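Local coordinates for protein pullulanase (Klebsiella oxytoca, PDB 2YOC) that hydrolyses alpha-1,6-glucosidic linkages in pullulan and branched alpha-glucans, as a glycosyl hydrolase secreted through a type 2 secretion system, at residues B[777-781]-B[805-811]. Sequence-based numbering, arbitrary orientation.
Sequences AGNLA and GGYAADP
Asn779 meets the 805-811 loop with both its side chain and its backbone carbonyl, a worked example of how one residue can join two loops that lack regular structure. With CG anti to the backbone N (chi1 -152°), its amide lies alongside Gly806, and ND2 donates to Gly805 O at 2.8 Å in a nearly straight bond. That acceptor lies close to the amide plane and also takes a hydrogen bond from Arg723, so two donors grip it. The same ND2 approaches the Tyr807 ring obliquely, 3.2 Å from CD2, the amide and ring planes turned 60° apart. Beyond this meeting the phenol reaches Thr719, to which its OH is hydrogen-bonded, so the ring is held at its far end too.

The backbone O of Asn779 accepts twice, from Tyr807 N above the carbonyl plane and from Ala808 N within it, each at 3.2 Å. Ala781 N then returns a bond to Ala808 O at 3.0 Å, in plane and on a lone pair; with the Ala808 N bond to Asn779 O it makes Leu780 and Ala808 a single parallel-type bridge. Leu780 CB points away yet touches Ala808 O, and CD2 comes back against the Asp810-Pro811 peptide, 3.9 Å from Ala808 CB and 4.1 Å from Pro811 CD. Nearby, Pro811 CB packs 3.9 Å from Gly778 CA.

Gly778, at positive phi, is the C' residue of the Schellman motif closing helix 762-776. The arrangement thus ties a helix C-terminus to the loop leading into strand 814-816, the seventh strand of the parallel beta/alpha barrel characteristic of alpha-amylase-type glycosidases.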
ATOM      1  N   ALA B 777       8.394 -10.776  18.300  1.00 52.78           N
ATOM      2  CA  ALA B 777       8.853  -9.511  18.842  1.00 53.02           C
ATOM      3  C   ALA B 777       7.745  -8.848  19.699  1.00 59.98           C
ATOM      4  O   ALA B 777       7.692  -7.622  19.842  1.00 60.38           O
ATOM      5  CB  ALA B 777       9.316  -8.596  17.721  1.00 54.00           C
ATOM      6  N   GLY B 778       6.881  -9.682  20.274  1.00 56.94           N
ATOM      7  CA  GLY B 778       5.803  -9.250  21.158  1.00 56.26           C
ATOM      8  C   GLY B 778       4.653  -8.486  20.541  1.00 61.23           C
ATOM      9  O   GLY B 778       4.068  -7.639  21.210  1.00 59.82           O
ATOM     10  N   ASN B 779       4.310  -8.772  19.268  1.00 60.11           N
ATOM     11  CA  ASN B 779       3.191  -8.157  18.528  1.00 59.08           C
ATOM     12  C   ASN B 779       2.922  -6.659  18.822  1.00 59.66           C
ATOM     13  O   ASN B 779       1.819  -6.270  19.203  1.00 58.49           O
ATOM     14  CB  ASN B 779       1.927  -9.021  18.655  1.00 55.04           C
ATOM     15  CG  ASN B 779       1.039  -8.861  17.464  1.00 71.79           C
ATOM     16  OD1 ASN B 779       1.328  -9.340  16.362  1.00 79.16           O
ATOM     17  ND2 ASN B 779      -0.004  -8.107  17.628  1.00 55.22           N
ATOM     18  N   LEU B 780       3.944  -5.838  18.652  1.00 56.26           N
ATOM     19  CA  LEU B 780       3.872  -4.408  18.941  1.00 57.08           C
ATOM     20  C   LEU B 780       3.379  -3.556  17.773  1.00 62.54           C
ATOM     21  O   LEU B 780       3.730  -3.808  16.637  1.00 65.44           O
ATOM     22  CB  LEU B 780       5.227  -3.901  19.454  1.00 57.57           C
ATOM     23  CG  LEU B 780       5.805  -4.638  20.671  1.00 62.73           C
ATOM     24  CD1 LEU B 780       7.210  -4.156  20.990  1.00 64.43           C
ATOM     25  CD2 LEU B 780       4.930  -4.483  21.890  1.00 61.64           C
ATOM     26  N   ALA B 781       2.593  -2.539  18.056  1.00 56.41           N
ATOM     27  CA  ALA B 781       2.042  -1.650  17.050  1.00 54.54           C
ATOM     28  C   ALA B 781       3.091  -0.747  16.435  1.00 56.26           C
ATOM     29  O   ALA B 781       2.906  -0.289  15.315  1.00 59.01           O
ATOM     30  CB  ALA B 781       0.957  -0.798  17.681  1.00 54.58           C
ATOM     31  N   GLY B 805      -2.038  -5.890  12.455  1.00 59.36           N
ATOM     32  CA  GLY B 805      -1.378  -7.074  13.002  1.00 59.82           C
ATOM     33  C   GLY B 805      -0.873  -6.807  14.387  1.00 65.00           C
ATOM     34  O   GLY B 805      -1.376  -7.389  15.348  1.00 65.75           O
ATOM     35  N   GLY B 806       0.064  -5.872  14.478  1.00 60.92           N
ATOM     36  CA  GLY B 806       0.618  -5.435  15.752  1.00 60.29           C
ATOM     37  C   GLY B 806      -0.343  -4.471  16.402  1.00 60.01           C
ATOM     38  O   GLY B 806      -0.967  -3.678  15.697  1.00 57.80           O
ATOM     39  N   TYR B 807      -0.489  -4.550  17.732  1.00 55.30           N
ATOM     40  CA  TYR B 807      -1.432  -3.693  18.472  1.00 53.76           C
ATOM     41  C   TYR B 807      -0.965  -3.238  19.838  1.00 56.95           C
ATOM     42  O   TYR B 807      -1.561  -2.293  20.382  1.00 55.57           O
ATOM     43  CB  TYR B 807      -2.828  -4.359  18.624  1.00 51.78           C
ATOM     44  CG  TYR B 807      -2.826  -5.684  19.346  1.00 49.82           C
ATOM     45  CD1 TYR B 807      -2.892  -5.746  20.730  1.00 50.22           C
ATOM     46  CD2 TYR B 807      -2.808  -6.884  18.639  1.00 50.62           C
ATOM     47  CE1 TYR B 807      -2.898  -6.970  21.398  1.00 50.16           C
ATOM     48  CE2 TYR B 807      -2.850  -8.116  19.295  1.00 50.68           C
ATOM     49  CZ  TYR B 807      -2.903  -8.154  20.674  1.00 57.63           C
ATOM     50  OH  TYR B 807      -2.945  -9.371  21.310  1.00 62.64           O
ATOM     51  N   ALA B 808       0.038  -3.953  20.419  1.00 51.31           N
ATOM     52  CA  ALA B 808       0.497  -3.719  21.777  1.00 49.10           C
ATOM     53  C   ALA B 808       1.482  -2.599  21.975  1.00 52.57           C
ATOM     54  O   ALA B 808       2.199  -2.239  21.037  1.00 52.02           O
ATOM     55  CB  ALA B 808       1.047  -5.001  22.353  1.00 49.34           C
ATOM     56  N   ALA B 809       1.546  -2.070  23.223  1.00 49.13           N
ATOM     57  CA  ALA B 809       2.541  -1.066  23.618  1.00 48.78           C
ATOM     58  C   ALA B 809       3.758  -1.772  24.180  1.00 53.39           C
ATOM     59  O   ALA B 809       4.866  -1.339  23.901  1.00 57.02           O
ATOM     60  CB  ALA B 809       1.981  -0.124  24.655  1.00 49.54           C
ATOM     61  N   ASP B 810       3.571  -2.861  24.959  1.00 47.34           N
ATOM     62  CA  ASP B 810       4.679  -3.643  25.535  1.00 47.06           C
ATOM     63  C   ASP B 810       4.423  -5.144  25.288  1.00 48.46           C
ATOM     64  O   ASP B 810       3.258  -5.559  25.219  1.00 46.84           O
ATOM     65  CB  ASP B 810       4.852  -3.365  27.051  1.00 48.97           C
ATOM     66  CG  ASP B 810       5.076  -1.908  27.412  1.00 59.93           C
ATOM     67  OD1 ASP B 810       6.244  -1.451  27.354  1.00 60.30           O
ATOM     68  OD2 ASP B 810       4.082  -1.223  27.757  1.00 65.23           O
ATOM     69  N   PRO B 811       5.470  -5.991  25.162  1.00 43.47           N
ATOM     70  CA  PRO B 811       5.209  -7.433  24.941  1.00 43.71           C
ATOM     71  C   PRO B 811       4.422  -8.110  26.070  1.00 52.23           C
ATOM     72  O   PRO B 811       3.920  -9.227  25.900  1.00 54.08           O
ATOM     73  CB  PRO B 811       6.621  -8.041  24.790  1.00 44.52           C
ATOM     74  CG  PRO B 811       7.541  -7.070  25.444  1.00 47.46           C
ATOM     75  CD  PRO B 811       6.922  -5.705  25.215  1.00 43.28           C
TER